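Local coordinates for N2152 (Neocallimastix frontalis, PDB 5U22), which probably hydrolyses rare arabinosyl substrates as a polyspecific family 39 glycoside hydrolase built from a TIM barrel and a beta sandwich, at residues A[84-89]-A[136-140]; A[225-229]-A[240-244]; A[244-249]-A[263-268]. All coordinates share one frame; numbering follows the deposited sequence.

Contact 1. Residues A[84-89]-A[136-140]; sequences VIKVAQ and LTNFY
Ala88 on helix 84-91 and Asn138, just ahead of strand 139-143, bring the two backbones closest, with their CA atoms 6.5 Å apart. Around that point the Ala88 methyl points into the other segment and is met from two directions: Phe139 CE1 lies 3.5 Å from Ala88 CB, the methyl lying oblique to the ring, and Leu136 CD1 touches the same methyl at 3.9 Å. The carbonyl oxygen of Val84 sits at the edge of the Phe139 ring, near its plane, 4.0 Å from CE1. This is the helix-on-strand layer of the TIM barrel, in which helix 84-91 covers the outside of the parallel sheet; Val84 and Ala88 also rest on Val99 of the adjacent strand 98-102. The polar link is made by Asn138, whose ND2 donates to Ala88 O at 2.9 Å along a nearly straight line (171°). The acceptor lies in the amide plane, while the donor is tilted 25° from the carbonyl plane. Its chi1 of 57° sets the Asn138 amide against Ala88, ND2 on the carbonyl and OD1 3.5 Å from CB, buried without a polar partner. A leucine in place of Asn138 would probably leave Ala88 O without this side-chain donor and press a branched apolar end against the helix backbone. At the margin, Leu136 CD2 meets Gln89 OE1 at 3.6 Å, the two side chains crossing at about a right angle.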
# COMPACT_ATOMS: atom_id res chain seq x y z
N VAL A 84 -1.45 -13.69 -12.53
CA VAL A 84 -2.48 -12.93 -11.84
C VAL A 84 -3.81 -13.67 -11.82
O VAL A 84 -4.59 -13.50 -10.88
CB VAL A 84 -2.63 -11.53 -12.47
CG1 VAL A 84 -3.24 -11.63 -13.89
CG2 VAL A 84 -3.46 -10.60 -11.55
N ILE A 85 -4.09 -14.50 -12.83
CA ILE A 85 -5.36 -15.23 -12.79
C ILE A 85 -5.33 -16.27 -11.67
O ILE A 85 -6.32 -16.43 -10.94
CB ILE A 85 -5.67 -15.85 -14.16
CG1 ILE A 85 -5.99 -14.74 -15.16
CG2 ILE A 85 -6.84 -16.82 -14.04
CD1 ILE A 85 -6.31 -15.22 -16.56
N LYS A 86 -4.20 -16.97 -11.52
CA LYS A 86 -4.05 -17.89 -10.39
C LYS A 86 -4.06 -17.14 -9.06
O LYS A 86 -4.61 -17.64 -8.07
CB LYS A 86 -2.75 -18.69 -10.52
CG LYS A 86 -2.67 -19.62 -11.74
CD LYS A 86 -4.03 -20.25 -12.09
CE LYS A 86 -4.45 -21.36 -11.13
NZ LYS A 86 -5.93 -21.36 -10.89
N VAL A 87 -3.46 -15.95 -9.01
CA VAL A 87 -3.43 -15.21 -7.75
C VAL A 87 -4.83 -14.72 -7.40
O VAL A 87 -5.27 -14.82 -6.24
CB VAL A 87 -2.43 -14.04 -7.85
CG1 VAL A 87 -2.57 -13.11 -6.65
CG2 VAL A 87 -1.02 -14.58 -7.95
N ALA A 88 -5.57 -14.21 -8.40
CA ALA A 88 -6.95 -13.79 -8.18
C ALA A 88 -7.80 -14.94 -7.67
O ALA A 88 -8.68 -14.74 -6.83
CB ALA A 88 -7.54 -13.21 -9.46
N GLN A 89 -7.55 -16.16 -8.14
CA GLN A 89 -8.31 -17.29 -7.62
C GLN A 89 -8.00 -17.55 -6.15
O GLN A 89 -8.90 -17.82 -5.35
CB GLN A 89 -8.06 -18.55 -8.44
CG GLN A 89 -8.83 -19.77 -7.94
CD GLN A 89 -10.36 -19.61 -7.97
OE1 GLN A 89 -10.93 -19.20 -8.98
NE2 GLN A 89 -11.01 -19.94 -6.86
N LEU A 136 -13.55 -14.53 -13.11
CA LEU A 136 -13.23 -13.75 -11.92
C LEU A 136 -13.46 -12.27 -12.18
O LEU A 136 -13.21 -11.77 -13.28
CB LEU A 136 -11.78 -13.99 -11.50
CG LEU A 136 -11.42 -15.44 -11.17
CD1 LEU A 136 -9.93 -15.66 -11.39
CD2 LEU A 136 -11.81 -15.79 -9.75
N THR A 137 -13.96 -11.58 -11.16
CA THR A 137 -14.13 -10.13 -11.22
C THR A 137 -13.45 -9.43 -10.05
O THR A 137 -13.76 -8.28 -9.76
CB THR A 137 -15.62 -9.76 -11.27
OG1 THR A 137 -16.31 -10.42 -10.20
CG2 THR A 137 -16.23 -10.15 -12.61
N ASN A 138 -12.53 -10.11 -9.35
CA ASN A 138 -11.80 -9.45 -8.27
C ASN A 138 -10.47 -8.85 -8.74
O ASN A 138 -9.54 -8.72 -7.94
CB ASN A 138 -11.59 -10.41 -7.09
CG ASN A 138 -10.85 -11.68 -7.47
OD1 ASN A 138 -10.77 -12.04 -8.65
ND2 ASN A 138 -10.32 -12.38 -6.47
N PHE A 139 -10.37 -8.48 -10.01
CA PHE A 139 -9.24 -7.69 -10.44
C PHE A 139 -9.49 -6.22 -10.15
O PHE A 139 -10.63 -5.74 -10.20
CB PHE A 139 -8.97 -7.89 -11.94
CG PHE A 139 -8.83 -9.33 -12.33
CD1 PHE A 139 -7.65 -10.01 -12.08
CD2 PHE A 139 -9.88 -9.99 -12.95
CE1 PHE A 139 -7.52 -11.34 -12.46
CE2 PHE A 139 -9.76 -11.32 -13.31
CZ PHE A 139 -8.57 -12.00 -13.07
N TYR A 140 -8.41 -5.52 -9.81
CA TYR A 140 -8.45 -4.10 -9.51
C TYR A 140 -8.47 -3.26 -10.78
O TYR A 140 -9.08 -2.19 -10.81
CB TYR A 140 -7.22 -3.75 -8.68
CG TYR A 140 -7.16 -2.38 -8.05
CD1 TYR A 140 -8.15 -1.92 -7.19
CD2 TYR A 140 -6.06 -1.56 -8.28
CE1 TYR A 140 -8.04 -0.67 -6.58
CE2 TYR A 140 -5.95 -0.32 -7.68
CZ TYR A 140 -6.94 0.13 -6.84
OH TYR A 140 -6.80 1.36 -6.25

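Contact 2. Residues A[225-229]-A[240-244]; sequences FRSYR and RPITI. With EDO (1,2-ethanediol), chain E.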
# COMPACT_ATOMS: atom_id res chain seq x y z
N PHE A 225 1.19 13.71 -3.02
CA PHE A 225 -0.27 13.69 -3.01
C PHE A 225 -0.84 15.10 -3.15
O PHE A 225 -1.79 15.32 -3.91
CB PHE A 225 -0.79 13.03 -1.72
CG PHE A 225 -0.33 11.62 -1.53
CD1 PHE A 225 -0.28 10.74 -2.61
CD2 PHE A 225 0.07 11.17 -0.28
CE1 PHE A 225 0.15 9.44 -2.45
CE2 PHE A 225 0.50 9.88 -0.10
CZ PHE A 225 0.55 9.01 -1.20
N ARG A 226 -0.26 16.07 -2.43
CA ARG A 226 -0.75 17.45 -2.53
C ARG A 226 -0.52 18.01 -3.92
O ARG A 226 -1.40 18.68 -4.48
CB ARG A 226 -0.08 18.32 -1.46
CG ARG A 226 -0.39 17.85 -0.03
CD ARG A 226 0.05 18.87 1.02
NE ARG A 226 1.49 19.15 0.98
CZ ARG A 226 2.41 18.50 1.70
NH1 ARG A 226 2.05 17.51 2.51
NH2 ARG A 226 3.69 18.85 1.61
N SER A 227 0.66 17.76 -4.49
CA SER A 227 0.94 18.19 -5.86
C SER A 227 -0.05 17.57 -6.83
O SER A 227 -0.64 18.26 -7.67
CB SER A 227 2.37 17.81 -6.25
OG SER A 227 2.58 17.97 -7.65
N TYR A 228 -0.27 16.26 -6.71
CA TYR A 228 -1.13 15.58 -7.67
C TYR A 228 -2.56 16.11 -7.61
O TYR A 228 -3.16 16.44 -8.63
CB TYR A 228 -1.08 14.06 -7.47
CG TYR A 228 -2.09 13.43 -8.37
CD1 TYR A 228 -1.85 13.34 -9.73
CD2 TYR A 228 -3.32 13.01 -7.89
CE1 TYR A 228 -2.79 12.82 -10.59
CE2 TYR A 228 -4.28 12.49 -8.74
CZ TYR A 228 -4.00 12.40 -10.09
OH TYR A 228 -4.94 11.89 -10.94
N ARG A 229 -3.11 16.24 -6.40
CA ARG A 229 -4.49 16.72 -6.32
C ARG A 229 -4.61 18.17 -6.76
O ARG A 229 -5.64 18.56 -7.32
CB ARG A 229 -5.01 16.52 -4.90
CG ARG A 229 -5.04 15.03 -4.49
CD ARG A 229 -6.44 14.56 -4.22
NE ARG A 229 -6.57 13.12 -3.98
CZ ARG A 229 -6.32 12.50 -2.81
NH1 ARG A 229 -5.88 13.18 -1.76
NH2 ARG A 229 -6.50 11.18 -2.71
N ARG A 240 -9.29 11.34 -9.29
CA ARG A 240 -9.03 9.93 -9.53
C ARG A 240 -8.61 9.23 -8.24
O ARG A 240 -7.91 9.83 -7.42
CB ARG A 240 -7.91 9.74 -10.56
CG ARG A 240 -8.20 10.31 -11.94
CD ARG A 240 -9.56 9.85 -12.39
NE ARG A 240 -9.74 9.75 -13.83
CZ ARG A 240 -10.42 10.63 -14.56
NH1 ARG A 240 -10.95 11.72 -13.99
NH2 ARG A 240 -10.58 10.43 -15.86
N PRO A 241 -9.03 7.98 -8.04
CA PRO A 241 -8.42 7.16 -6.97
C PRO A 241 -6.93 7.01 -7.23
O PRO A 241 -6.50 6.90 -8.38
CB PRO A 241 -9.13 5.81 -7.10
CG PRO A 241 -10.34 6.06 -7.94
CD PRO A 241 -10.03 7.24 -8.81
N ILE A 242 -6.16 6.96 -6.15
CA ILE A 242 -4.71 6.87 -6.21
C ILE A 242 -4.28 5.47 -5.78
O ILE A 242 -4.71 4.99 -4.72
CB ILE A 242 -4.03 7.92 -5.31
CG1 ILE A 242 -4.41 9.33 -5.76
CG2 ILE A 242 -2.52 7.72 -5.30
CD1 ILE A 242 -3.96 10.40 -4.78
N THR A 243 -3.42 4.84 -6.56
CA THR A 243 -2.79 3.59 -6.15
C THR A 243 -1.27 3.77 -6.16
O THR A 243 -0.67 4.05 -7.21
CB THR A 243 -3.24 2.41 -7.02
OG1 THR A 243 -2.64 1.22 -6.53
CG2 THR A 243 -2.90 2.56 -8.49
N ILE A 244 -0.65 3.64 -4.99
CA ILE A 244 0.81 3.69 -4.90
C ILE A 244 1.27 2.25 -4.88
O ILE A 244 1.45 1.67 -3.81
CB ILE A 244 1.29 4.46 -3.65
CG1 ILE A 244 0.68 5.87 -3.64
CG2 ILE A 244 2.82 4.56 -3.61
CD1 ILE A 244 0.95 6.67 -4.92
C1 EDO E . -13.08 13.32 -17.06
O1 EDO E . -13.36 11.97 -16.66
C2 EDO E . -12.19 14.04 -16.07
O2 EDO E . -12.08 15.42 -16.40
O HOH W 1 -7.12 12.38 -6.45
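Ile242 packs under helix 221-235, its CD1 lying 3.4 Å from Arg229 NH2, above one face of the guanidinium, and 4.1 Å from Tyr228 CD2. The pair belongs to a beta-alpha-beta unit of the TIM barrel: strand 209-212, helix 221-235, then strand 242-247, with the helix segment running roughly antiparallel to the strand segment at 146°. Two residues further along the strand, Ile244 CD1 comes to the edge of the Phe225 ring, 3.8 Å from CE1, the two side chains reaching toward each other from opposite directions; Ile242 CG2 adds a looser contact with the same ring. At the strand's entrance Tyr228 OH lies against the aliphatic part of Arg240. With CG of Tyr228 opposite the backbone N (chi1 173°), the ring continues toward the sheet.

Further out, the polar ends are held by other parts of the fold. Arg229 NH2 donates to Tyr271 O and NE to a water, two bonds that together limit the rotation of the guanidinium whose face lies on Ile242 CD1. Tyr228 packs on Ile210 and Trp212 of strand 209-212. Arg240 NE bonds to Pro207 O and NH1 to Ser238 O, and NH2 also reaches O1 of a 1,2-ethanediol probably left from crystallisation. The water joins the segments, accepting from Arg229 NE at 2.6 Å and donating to Arg240 O at 2.8 Å.

Contact 3. Residues A[244-249]-A[263-268]; sequences INEYCD and RFIGRF
Tyr247 meets two phenylalanines of helix 258-270, both on the same side of its ring plane, and each differently. Phe268 turns its edge to the face of the tyrosine ring, a T-shaped pair with planes at 81° and centroids 5.0 Å apart, and its CE2 comes 3.4 Å from Tyr247 CD1. Phe264 offers a face instead: Tyr247 CD2 sits over it, displaced toward the rim and 3.5 Å from Phe264 CG. These two planes are inclined at only 33°, and the side chains slide past each other in opposite directions. Tyr247 CG stands between its backbone N and carbonyl carbon (chi1 68°), which brings the ring up against the helix, while its hydroxyl bonds to Ala40 O and Tyr306. The three rings form an aromatic cluster within the beta-alpha-beta unit of strand 242-247, helix 258-270 and strand 275-278, joining the first strand to the helix that follows it. Ile244 CG2 extends the cluster, touching Phe268 CZ at 3.7 Å. Phe264 also reaches the backbone, its CZ lying 3.4 Å from Cys248 O. Past the rings the contact turns ionic: Arg263 NH2 donates to Asp249 OD1 at 2.9 Å in a salt bridge, the oxygen near the guanidinium plane and approached on its anti side. A water that donates to Asp249 OD1 and accepts from Arg263 NH1 spans the same pair, while Lys327 O also bonds NH1.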
# COMPACT_ATOMS: atom_id res chain seq x y z
N ILE A 244 -0.65 3.64 -4.99
CA ILE A 244 0.81 3.69 -4.90
C ILE A 244 1.27 2.25 -4.88
O ILE A 244 1.45 1.67 -3.81
CB ILE A 244 1.29 4.46 -3.65
CG1 ILE A 244 0.68 5.87 -3.64
CG2 ILE A 244 2.82 4.56 -3.61
CD1 ILE A 244 0.95 6.67 -4.92
N ASN A 245 1.42 1.64 -6.06
CA ASN A 245 1.43 0.18 -6.10
C ASN A 245 2.83 -0.40 -6.01
O ASN A 245 2.99 -1.61 -6.24
CB ASN A 245 0.65 -0.35 -7.32
CG ASN A 245 1.15 0.17 -8.65
OD1 ASN A 245 2.28 0.64 -8.78
ND2 ASN A 245 0.30 0.07 -9.68
N GLU A 246 3.82 0.41 -5.65
CA GLU A 246 5.07 -0.05 -5.04
C GLU A 246 5.50 1.00 -4.03
O GLU A 246 5.61 2.17 -4.40
CB GLU A 246 6.18 -0.26 -6.07
CG GLU A 246 5.88 -1.37 -7.11
CD GLU A 246 7.06 -1.64 -8.02
OE1 GLU A 246 8.19 -1.46 -7.54
OE2 GLU A 246 6.85 -2.01 -9.19
N TYR A 247 5.76 0.60 -2.79
CA TYR A 247 6.29 1.56 -1.82
C TYR A 247 7.28 0.91 -0.87
O TYR A 247 7.10 -0.24 -0.46
CB TYR A 247 5.17 2.24 -0.99
CG TYR A 247 4.38 1.38 -0.01
CD1 TYR A 247 3.14 0.85 -0.35
CD2 TYR A 247 4.84 1.18 1.29
CE1 TYR A 247 2.40 0.10 0.56
CE2 TYR A 247 4.11 0.42 2.20
CZ TYR A 247 2.89 -0.10 1.83
OH TYR A 247 2.17 -0.84 2.74
N CYS A 248 8.32 1.67 -0.51
CA CYS A 248 9.38 1.19 0.37
C CYS A 248 10.24 2.37 0.77
O CYS A 248 10.35 3.34 0.03
CB CYS A 248 10.25 0.14 -0.35
SG CYS A 248 11.44 -0.75 0.69
N ASP A 249 10.82 2.28 1.97
CA ASP A 249 11.89 3.20 2.34
C ASP A 249 12.99 3.18 1.28
O ASP A 249 13.17 2.19 0.58
CB ASP A 249 12.47 2.80 3.70
CG ASP A 249 13.46 3.82 4.22
OD1 ASP A 249 13.01 4.84 4.76
OD2 ASP A 249 14.68 3.62 4.05
N ARG A 263 4.89 4.72 8.68
CA ARG A 263 4.82 6.06 8.11
C ARG A 263 4.07 6.07 6.78
O ARG A 263 3.29 6.99 6.50
CB ARG A 263 6.22 6.63 7.92
CG ARG A 263 7.08 6.58 9.17
CD ARG A 263 8.57 6.80 8.80
NE ARG A 263 9.08 5.82 7.83
CZ ARG A 263 10.29 5.89 7.29
NH1 ARG A 263 11.11 6.88 7.62
NH2 ARG A 263 10.68 4.96 6.41
N PHE A 264 4.29 5.05 5.95
CA PHE A 264 3.54 4.95 4.70
C PHE A 264 2.06 4.73 4.98
O PHE A 264 1.19 5.35 4.37
CB PHE A 264 4.08 3.79 3.85
CG PHE A 264 5.44 4.05 3.25
CD1 PHE A 264 5.56 4.75 2.06
CD2 PHE A 264 6.59 3.57 3.86
CE1 PHE A 264 6.80 4.99 1.49
CE2 PHE A 264 7.85 3.80 3.29
CZ PHE A 264 7.95 4.51 2.11
N ILE A 265 1.77 3.83 5.92
CA ILE A 265 0.39 3.59 6.31
C ILE A 265 -0.26 4.88 6.79
O ILE A 265 -1.35 5.26 6.33
CB ILE A 265 0.33 2.48 7.37
CG1 ILE A 265 0.67 1.12 6.75
CG2 ILE A 265 -1.04 2.46 8.05
CD1 ILE A 265 0.99 0.03 7.77
N GLY A 266 0.39 5.57 7.72
CA GLY A 266 -0.19 6.80 8.24
C GLY A 266 -0.46 7.83 7.15
O GLY A 266 -1.54 8.43 7.10
N ARG A 267 0.50 8.01 6.25
CA ARG A 267 0.36 9.07 5.25
C ARG A 267 -0.60 8.67 4.14
O ARG A 267 -1.41 9.49 3.71
CB ARG A 267 1.74 9.45 4.70
CG ARG A 267 2.60 10.13 5.77
CD ARG A 267 4.09 10.15 5.46
NE ARG A 267 4.86 10.35 6.69
CZ ARG A 267 6.18 10.56 6.73
NH1 ARG A 267 6.88 10.61 5.61
NH2 ARG A 267 6.78 10.71 7.91
N PHE A 268 -0.57 7.41 3.70
CA PHE A 268 -1.58 6.93 2.75
C PHE A 268 -2.98 7.12 3.30
O PHE A 268 -3.89 7.55 2.59
CB PHE A 268 -1.35 5.45 2.40
CG PHE A 268 -0.13 5.18 1.57
CD1 PHE A 268 0.77 6.19 1.26
CD2 PHE A 268 0.12 3.90 1.09
CE1 PHE A 268 1.91 5.93 0.50
CE2 PHE A 268 1.24 3.64 0.31
CZ PHE A 268 2.14 4.66 0.02
O HOH W 2 13.86 6.30 6.92

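In the fold
All three contacts reach the same parallel barrel sheet and follow one another along the chain. Contacts 2 and 3 share Ile244, and their centres are 12 Å apart; Phe225 CZ of helix 221-235 touches Phe268 CD1 of helix 258-270 at 3.7 Å, so neighbouring barrel helices meet directly. Contact 1 lies farther round, its centre about 25 Å from that of contact 2, yet Tyr140 OH packs on Thr243 CB at 3.8 Å. BTB, probably from the crystallisation liquor, bonds to Glu246 OE1 and lies about 7 Å from the Cys248 side chain and about 11 Å from that of Ile244, consistent with a pocket near contact 3 and with the usual TIM-barrel active site at the C-terminal strand ends.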